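Local coordinates for nitrate reductase (Ulva prolifera, PDB 5YLY), which reduces nitrate in the first step of nitrate assimilation, probably with electrons from NADH passed through the FAD-binding cytochrome b5 reductase domain described here, at residues A25-P30 against K34-K39; Q60-P65 against G100-V105; T93-T98 against M177-K182. All coordinates share one frame; numbering follows the deposited sequence.

Contact 1: A25-P30 against K34-K39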
# COMPACT_ATOMS: atom_id res chain seq x y z
N ALA A 25 24.15 -6.38 6.47
CA ALA A 25 24.01 -5.01 5.98
C ALA A 25 22.82 -4.93 5.01
O ALA A 25 22.80 -5.66 4.01
CB ALA A 25 25.27 -4.58 5.26
N PRO A 26 21.85 -4.02 5.24
CA PRO A 26 20.67 -3.97 4.34
C PRO A 26 20.96 -3.26 3.03
O PRO A 26 21.90 -2.47 2.94
CB PRO A 26 19.63 -3.21 5.17
CG PRO A 26 20.44 -2.29 6.03
CD PRO A 26 21.70 -3.07 6.37
N PHE A 27 20.12 -3.51 2.03
CA PHE A 27 20.20 -2.85 0.73
C PHE A 27 19.83 -1.37 0.87
O PHE A 27 20.60 -0.52 0.42
CB PHE A 27 19.26 -3.52 -0.26
CG PHE A 27 19.15 -2.82 -1.60
CD1 PHE A 27 20.11 -3.00 -2.58
CD2 PHE A 27 18.05 -2.03 -1.90
CE1 PHE A 27 20.00 -2.38 -3.83
CE2 PHE A 27 17.91 -1.44 -3.17
CZ PHE A 27 18.89 -1.62 -4.12
N LEU A 28 18.69 -1.05 1.50
CA LEU A 28 18.25 0.34 1.64
C LEU A 28 19.15 1.18 2.52
O LEU A 28 19.51 0.79 3.64
CB LEU A 28 16.79 0.45 2.09
CG LEU A 28 15.75 -0.13 1.13
CD1 LEU A 28 14.43 -0.14 1.80
CD2 LEU A 28 15.71 0.67 -0.20
N ASN A 29 19.53 2.35 1.98
CA ASN A 29 20.38 3.32 2.66
C ASN A 29 19.75 4.68 2.39
O ASN A 29 19.72 5.12 1.23
CB ASN A 29 21.82 3.26 2.14
CG ASN A 29 22.74 4.21 2.85
OD1 ASN A 29 22.30 5.19 3.46
ND2 ASN A 29 24.04 3.99 2.73
N PRO A 30 19.18 5.33 3.42
CA PRO A 30 18.44 6.58 3.18
C PRO A 30 19.28 7.75 2.64
O PRO A 30 18.70 8.73 2.18
CB PRO A 30 17.83 6.89 4.56
CG PRO A 30 18.77 6.22 5.54
CD PRO A 30 19.11 4.94 4.84
N LYS A 34 20.52 3.63 -4.70
CA LYS A 34 21.12 2.32 -4.92
C LYS A 34 20.52 1.64 -6.11
O LYS A 34 19.31 1.58 -6.23
CB LYS A 34 21.05 1.46 -3.65
CG LYS A 34 22.01 2.07 -2.58
CD LYS A 34 22.35 1.16 -1.45
CE LYS A 34 23.32 0.05 -1.77
NZ LYS A 34 23.46 -0.86 -0.60
N ALA A 35 21.37 1.21 -7.04
CA ALA A 35 20.91 0.57 -8.27
C ALA A 35 20.27 -0.80 -7.99
O ALA A 35 20.75 -1.54 -7.13
CB ALA A 35 22.07 0.43 -9.22
N ALA A 36 19.19 -1.12 -8.69
CA ALA A 36 18.52 -2.43 -8.56
C ALA A 36 18.22 -2.87 -9.98
O ALA A 36 17.67 -2.10 -10.76
CB ALA A 36 17.23 -2.30 -7.77
N GLU A 37 18.58 -4.11 -10.31
CA GLU A 37 18.40 -4.64 -11.65
C GLU A 37 17.11 -5.41 -11.79
O GLU A 37 16.80 -6.24 -10.94
CB GLU A 37 19.60 -5.53 -11.99
CG GLU A 37 19.65 -5.93 -13.46
CD GLU A 37 20.81 -6.86 -13.75
OE1 GLU A 37 21.95 -6.35 -13.89
OE2 GLU A 37 20.60 -8.09 -13.77
N LEU A 38 16.39 -5.19 -12.88
CA LEU A 38 15.15 -5.91 -13.13
C LEU A 38 15.47 -7.37 -13.46
O LEU A 38 16.20 -7.64 -14.42
CB LEU A 38 14.37 -5.24 -14.27
CG LEU A 38 12.95 -5.81 -14.54
CD1 LEU A 38 12.05 -5.75 -13.27
CD2 LEU A 38 12.28 -5.07 -15.73
N LYS A 39 14.92 -8.30 -12.67
CA LYS A 39 15.12 -9.75 -12.81
C LYS A 39 13.96 -10.45 -13.53
O LYS A 39 14.20 -11.41 -14.25
CB LYS A 39 15.38 -10.43 -11.45
CG LYS A 39 16.62 -9.87 -10.70
CD LYS A 39 17.91 -10.20 -11.46
CE LYS A 39 19.14 -9.73 -10.68
NZ LYS A 39 20.38 -10.35 -11.22
O HOH W 1 24.31 1.19 1.32
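The chain bends at Phe27, whose backbone angles are helical between the extended Pro26 and Leu28, and after three more residues beyond 25-30 it sets off as strand 34-43, bringing Lys34, Ala35 and Ala36 beside the Phe27 ring. No backbone hydrogen bond joins the two segments. Instead Phe27 and Leu28 pair with the backbone of Leu61 and Leu62, while Lys34 and Ala36 pair with Val138 and Val136 of the neighbouring strand 135-142, part of the antiparallel FAD-binding barrel. The joining is done by side chains that meet each other and the backbone carbonyls. The Phe27 ring stretches toward the strand because its CG is anti to the backbone N (chi1 174°). Its edge meets the carbonyl of Ala35 close to the ring plane, with CE1 3.5 Å from Ala35 O. Obliquely to the ring sit a methylene and a methyl carbon: Lys34 CB is 3.8 Å from Phe27 CZ, and Ala36 CB is 4.1 Å from the same CZ. Val138 and Leu55 also touch the ring. Lys34 runs past Phe27 in the opposite direction. Its CD lies 4.2 Å from Asn29 CB, and the bend at the third torsion (chi3 74°) then turns CE and NZ to the carbonyl of Phe27. At the tip, Lys34 NZ donates to Phe27 O at 3.1 Å, in the carbonyl plane and on a lone pair. A water 2.9 Å from Lys34 NZ links it to Asn29 ND2, whose amide partner OD1 accepts from Lys31 N as in an Asx turn. Glu56 forms a salt bridge with the same ammonium. Lys34 thus sets its CB against the ring and spends its charged end on a carbonyl, a carboxylate and a water, which probably fix that end and tie the loop to the start of the strand.

Contact 2: Q60-P65 against G100-V105. With FAD (flavin-adenine dinucleotide), chain C.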
# COMPACT_ATOMS: atom_id res chain seq x y z
N GLN A 60 20.67 -10.76 0.34
CA GLN A 60 20.65 -9.46 1.01
C GLN A 60 19.31 -9.10 1.58
O GLN A 60 18.28 -9.36 0.98
CB GLN A 60 21.19 -8.35 0.08
CG GLN A 60 21.53 -7.05 0.80
CD GLN A 60 22.00 -5.94 -0.11
OE1 GLN A 60 21.61 -5.84 -1.28
NE2 GLN A 60 22.85 -5.07 0.41
N LEU A 61 19.35 -8.54 2.80
CA LEU A 61 18.18 -8.05 3.51
C LEU A 61 17.76 -6.74 2.82
O LEU A 61 18.62 -5.91 2.51
CB LEU A 61 18.61 -7.75 4.96
CG LEU A 61 17.56 -7.20 5.95
CD1 LEU A 61 16.49 -8.24 6.24
CD2 LEU A 61 18.23 -6.78 7.25
N LEU A 62 16.46 -6.56 2.59
CA LEU A 62 15.99 -5.31 1.98
C LEU A 62 16.22 -4.12 2.92
O LEU A 62 16.74 -3.11 2.47
CB LEU A 62 14.51 -5.41 1.63
CG LEU A 62 13.87 -4.15 1.01
CD1 LEU A 62 14.57 -3.72 -0.31
CD2 LEU A 62 12.37 -4.40 0.78
N GLY A 63 15.83 -4.26 4.18
CA GLY A 63 15.99 -3.21 5.18
C GLY A 63 14.90 -2.16 5.11
O GLY A 63 15.18 -0.96 5.22
N LEU A 64 13.65 -2.62 4.92
CA LEU A 64 12.48 -1.76 4.83
C LEU A 64 11.60 -2.03 6.04
O LEU A 64 10.89 -3.05 6.06
CB LEU A 64 11.67 -2.01 3.51
CG LEU A 64 10.47 -1.05 3.29
CD1 LEU A 64 10.94 0.43 3.16
CD2 LEU A 64 9.66 -1.45 2.04
N PRO A 65 11.60 -1.15 7.05
CA PRO A 65 10.73 -1.36 8.22
C PRO A 65 9.25 -1.28 7.84
O PRO A 65 8.88 -0.57 6.89
CB PRO A 65 11.12 -0.22 9.17
CG PRO A 65 12.48 0.22 8.73
CD PRO A 65 12.40 0.09 7.22
N GLY A 100 17.22 -10.96 -1.15
CA GLY A 100 17.79 -10.94 -2.48
C GLY A 100 17.00 -10.25 -3.56
O GLY A 100 17.54 -10.03 -4.64
N HIS A 101 15.73 -9.88 -3.29
CA HIS A 101 14.94 -9.16 -4.28
C HIS A 101 13.76 -8.51 -3.60
O HIS A 101 13.44 -8.86 -2.46
CB HIS A 101 14.45 -10.13 -5.43
CG HIS A 101 13.37 -11.11 -5.03
ND1 HIS A 101 13.68 -12.38 -4.59
CD2 HIS A 101 12.02 -10.97 -5.04
CE1 HIS A 101 12.52 -12.97 -4.34
NE2 HIS A 101 11.50 -12.16 -4.60
N PHE A 102 13.07 -7.62 -4.30
CA PHE A 102 11.79 -7.07 -3.89
C PHE A 102 10.88 -7.08 -5.10
O PHE A 102 11.35 -6.98 -6.25
CB PHE A 102 11.86 -5.67 -3.25
CG PHE A 102 12.37 -4.56 -4.15
CD1 PHE A 102 11.50 -3.85 -4.96
CD2 PHE A 102 13.72 -4.24 -4.18
CE1 PHE A 102 11.98 -2.82 -5.80
CE2 PHE A 102 14.20 -3.19 -4.98
CZ PHE A 102 13.33 -2.48 -5.78
N ASP A 103 9.58 -7.15 -4.83
CA ASP A 103 8.58 -7.16 -5.89
C ASP A 103 7.78 -5.90 -5.81
O ASP A 103 7.33 -5.57 -4.72
CB ASP A 103 7.60 -8.33 -5.66
CG ASP A 103 8.17 -9.70 -5.89
OD1 ASP A 103 9.36 -9.80 -6.28
OD2 ASP A 103 7.45 -10.68 -5.62
N LEU A 104 7.50 -5.26 -6.95
CA LEU A 104 6.64 -4.08 -6.98
C LEU A 104 5.43 -4.49 -7.79
O LEU A 104 5.59 -5.03 -8.88
CB LEU A 104 7.27 -2.88 -7.73
CG LEU A 104 8.56 -2.33 -7.25
CD1 LEU A 104 8.95 -1.17 -8.16
CD2 LEU A 104 8.47 -1.88 -5.75
N VAL A 105 4.23 -4.19 -7.29
CA VAL A 105 3.01 -4.40 -8.09
C VAL A 105 2.60 -3.01 -8.51
O VAL A 105 2.37 -2.15 -7.65
CB VAL A 105 1.95 -5.18 -7.27
CG1 VAL A 105 0.58 -5.12 -7.95
CG2 VAL A 105 2.40 -6.61 -7.08
PA FAD C . 1.77 10.49 -13.11
O1A FAD C . 2.48 10.94 -14.33
O2A FAD C . 2.38 10.98 -11.82
O5B FAD C . 0.21 10.93 -13.25
C5B FAD C . -0.48 11.50 -12.12
C4B FAD C . -1.82 10.83 -11.94
O4B FAD C . -2.61 10.92 -13.15
C3B FAD C . -1.79 9.34 -11.62
O3B FAD C . -1.46 9.09 -10.26
C2B FAD C . -3.22 8.92 -11.98
O2B FAD C . -4.13 9.11 -10.90
C1B FAD C . -3.56 9.86 -13.15
N9A FAD C . -3.56 9.22 -14.47
C8A FAD C . -2.64 9.40 -15.47
N7A FAD C . -2.86 8.68 -16.54
C5A FAD C . -4.00 7.95 -16.22
C6A FAD C . -4.71 6.95 -16.90
N6A FAD C . -4.28 6.36 -18.02
N1A FAD C . -5.83 6.46 -16.32
C2A FAD C . -6.17 6.91 -15.10
N3A FAD C . -5.54 7.81 -14.34
C4A FAD C . -4.45 8.30 -14.95
N1 FAD C . 1.64 2.82 -7.18
C2 FAD C . 1.63 1.52 -7.62
O2 FAD C . 1.23 1.25 -8.76
N3 FAD C . 2.08 0.50 -6.77
C4 FAD C . 2.54 0.67 -5.46
O4 FAD C . 2.99 -0.26 -4.83
C4X FAD C . 2.52 2.06 -5.00
N5 FAD C . 2.90 2.31 -3.77
C5X FAD C . 2.84 3.63 -3.31
C6 FAD C . 3.22 3.90 -1.99
C7 FAD C . 3.18 5.20 -1.49
C7M FAD C . 3.56 5.44 -0.05
C8 FAD C . 2.75 6.27 -2.33
C8M FAD C . 2.74 7.70 -1.83
C9 FAD C . 2.35 5.99 -3.64
C9A FAD C . 2.40 4.68 -4.14
N10 FAD C . 2.03 4.37 -5.49
C10 FAD C . 2.06 3.07 -5.94
C1' FAD C . 1.75 5.42 -6.48
C2' FAD C . 3.00 5.88 -7.23
O2' FAD C . 3.84 6.67 -6.39
C3' FAD C . 2.68 6.68 -8.49
O3' FAD C . 1.92 7.83 -8.15
C4' FAD C . 1.99 5.87 -9.59
O4' FAD C . 2.88 4.84 -10.03
C5' FAD C . 1.58 6.70 -10.79
O5' FAD C . 2.70 7.52 -11.20
P FAD C . 2.94 7.89 -12.75
O1P FAD C . 4.24 8.59 -12.88
O2P FAD C . 2.71 6.68 -13.63
O3P FAD C . 1.74 8.90 -13.01
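The Phe102 ring offers its CD2 corner to Leu62, whose CD1 methyl approaches on a slant at 4.0 Å, neither squarely over a face nor in line with an edge. At its edge, in the ring plane, lies Leu104 CG from the same strand. The ring of Phe53, on the adjoining strand 48-54, meets it with the planes about 25° apart, and Met70, Val138 and Thr94 also touch it. Leu62 has its CG anti to the backbone N (chi1 178°), which carries CD1 out to the ring, and the two side chains cross at about a right angle. These residues pack where strand 101-107 of the antiparallel FAD-binding barrel, next to strand 48-54, is approached by the loop that follows strand 48-54. The loop is pinned at the start of strand 101-107 by one backbone bond: Gly100 N donates to Gln60 O at 2.9 Å, nearly straight and on a lone pair in the carbonyl plane. Gly100 has a positive phi, and the side chain of Gln60 turns elsewhere, its NE2 bonding to Glu56. At the strand's other end a second flat group is held by the backbone: N3 of the flavin of FAD donates to Val105 O at 2.8 Å, with an N-H...O angle of 169°.

Contact 3: T93-T98 against M177-K182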
# COMPACT_ATOMS: atom_id res chain seq x y z
N THR A 93 5.49 -5.35 -2.58
CA THR A 93 4.61 -6.36 -2.01
C THR A 93 5.40 -7.44 -1.28
O THR A 93 4.83 -8.45 -0.83
CB THR A 93 3.71 -6.94 -3.10
OG1 THR A 93 4.53 -7.46 -4.15
CG2 THR A 93 2.73 -5.91 -3.64
N THR A 94 6.72 -7.26 -1.19
CA THR A 94 7.61 -8.10 -0.39
C THR A 94 8.26 -7.13 0.61
O THR A 94 8.26 -5.91 0.38
CB THR A 94 8.70 -8.83 -1.22
OG1 THR A 94 9.45 -7.88 -1.97
CG2 THR A 94 8.11 -9.86 -2.17
N ALA A 95 8.82 -7.64 1.69
CA ALA A 95 9.53 -6.76 2.63
C ALA A 95 10.76 -7.53 3.18
O ALA A 95 11.33 -8.34 2.42
CB ALA A 95 8.58 -6.26 3.72
N ASN A 96 11.13 -7.35 4.46
CA ASN A 96 12.36 -7.98 4.99
C ASN A 96 12.36 -9.50 4.98
O ASN A 96 13.44 -10.09 4.93
CB ASN A 96 12.70 -7.45 6.38
CG ASN A 96 13.18 -6.02 6.35
OD1 ASN A 96 13.56 -5.50 5.30
ND2 ASN A 96 13.19 -5.35 7.51
N GLU A 97 11.18 -10.13 4.99
CA GLU A 97 11.07 -11.59 4.96
C GLU A 97 11.63 -12.21 3.65
O GLU A 97 11.92 -13.41 3.61
CB GLU A 97 9.59 -12.03 5.15
CG GLU A 97 8.70 -11.90 3.91
CD GLU A 97 8.52 -10.51 3.31
OE1 GLU A 97 8.52 -9.54 4.09
OE2 GLU A 97 8.36 -10.40 2.08
N THR A 98 11.72 -11.41 2.58
CA THR A 98 12.19 -11.88 1.27
C THR A 98 13.58 -11.31 1.01
O THR A 98 13.72 -10.11 0.76
CB THR A 98 11.21 -11.41 0.19
OG1 THR A 98 9.92 -11.92 0.48
CG2 THR A 98 11.64 -11.86 -1.21
N MET A 177 -0.92 -0.56 2.95
CA MET A 177 -1.81 -1.35 3.84
C MET A 177 -1.44 -2.82 3.78
O MET A 177 -1.29 -3.46 4.83
CB MET A 177 -3.31 -1.19 3.47
CG MET A 177 -3.78 0.24 3.47
SD MET A 177 -3.30 1.09 4.99
CE MET A 177 -3.60 2.75 4.49
N TYR A 178 -1.30 -3.36 2.57
CA TYR A 178 -0.95 -4.77 2.35
C TYR A 178 0.36 -5.17 3.10
O TYR A 178 0.43 -6.23 3.73
CB TYR A 178 -0.84 -4.99 0.84
CG TYR A 178 -0.68 -6.43 0.41
CD1 TYR A 178 -1.66 -7.38 0.71
CD2 TYR A 178 0.44 -6.84 -0.29
CE1 TYR A 178 -1.52 -8.71 0.30
CE2 TYR A 178 0.56 -8.16 -0.75
CZ TYR A 178 -0.42 -9.09 -0.44
OH TYR A 178 -0.28 -10.40 -0.89
N GLN A 179 1.35 -4.30 3.10
CA GLN A 179 2.62 -4.56 3.78
C GLN A 179 2.38 -4.72 5.32
O GLN A 179 2.89 -5.67 5.95
CB GLN A 179 3.61 -3.40 3.53
CG GLN A 179 4.98 -3.61 4.19
CD GLN A 179 5.63 -2.30 4.47
OE1 GLN A 179 5.18 -1.54 5.31
NE2 GLN A 179 6.66 -1.95 3.70
N VAL A 180 1.57 -3.80 5.90
CA VAL A 180 1.25 -3.85 7.34
C VAL A 180 0.39 -5.08 7.65
O VAL A 180 0.66 -5.78 8.64
CB VAL A 180 0.59 -2.50 7.81
CG1 VAL A 180 0.20 -2.57 9.30
CG2 VAL A 180 1.55 -1.34 7.59
N MET A 181 -0.61 -5.38 6.78
CA MET A 181 -1.47 -6.55 6.98
C MET A 181 -0.63 -7.82 7.02
O MET A 181 -0.78 -8.63 7.92
CB MET A 181 -2.50 -6.67 5.82
CG MET A 181 -3.52 -5.57 5.83
SD MET A 181 -4.51 -5.65 4.30
CE MET A 181 -5.54 -7.09 4.72
N LYS A 182 0.28 -7.98 6.06
CA LYS A 182 1.13 -9.18 6.07
C LYS A 182 2.05 -9.25 7.30
O LYS A 182 2.21 -10.33 7.89
CB LYS A 182 1.95 -9.25 4.81
CG LYS A 182 1.10 -9.63 3.59
CD LYS A 182 1.93 -9.44 2.33
CE LYS A 182 2.94 -10.52 2.15
NZ LYS A 182 3.83 -10.21 1.00
O HOH W 2 7.03 -3.75 1.53
O HOH W 3 6.19 -11.80 1.11
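Lys182 reaches from helix 174-185 of the NAD-binding domain, which follows the parallel strand 164-170 in beta-alpha order, to Thr93 in a loop of the FAD-binding barrel, so the contact bridges the two domains. Its CB leaves the helix toward that loop, and CG stands anti to the carbonyl carbon (chi1 -73°) and carries the chain toward Tyr178. CD then lies over one face of the Tyr178 ring, 3.5 Å above its plane and offset toward the rim. A bend at the third torsion (chi3 75°) swings CE outward, 4.1 Å from Thr93 O. The tip NZ donates to Thr93 O at 2.7 Å, a bond tilted 19° from the carbonyl plane. A water 2.8 Å from Lys182 NZ carries the link on to Glu97 OE2; the two charged groups do not touch directly. With an alanine in its place, Thr93 O would probably lose this donor, the water bridge to Glu97 would be broken and part of the Tyr178 face uncovered. Beneath the lysine, Tyr178 turns its ring edge to Thr93, with CE2 4.1 Å from Thr93 CB. Farther along, Gln179 CG lies loosely near the methyl of Ala95, while Gln179 NE2 reaches Thr94 O through a second water; its amide is held mainly by Gly67 and Lys68. The loop is shaped by a type I turn from Ala95 to Thr98, which Glu97 braces from within: OE2 takes Ala95 N at 2.8 Å on its syn side, and Thr98 OG1 donates to that same OE2 at 2.7 Å from above the carboxylate plane.

How the contacts relate
From the N terminus, contact 1 closes the shortest loop, folding the leading residues back on the first barrel strand before either other contact opens. Contact 2 spans 34 residues, including strands 69-75 and 85-90, and contact 3 opens inside that span, so the two cross. Contact 3 runs on past the barrel to helix 174-185 and ties the FAD-binding barrel to the NAD-binding domain. The segments also touch: 25-30 leans on 60-65, Gly63 N reaches Asn96 OD1, and Thr93 N reaches Asp103 O. Loop 60-65 thus sits between the N-terminal run and the 93-98 turn.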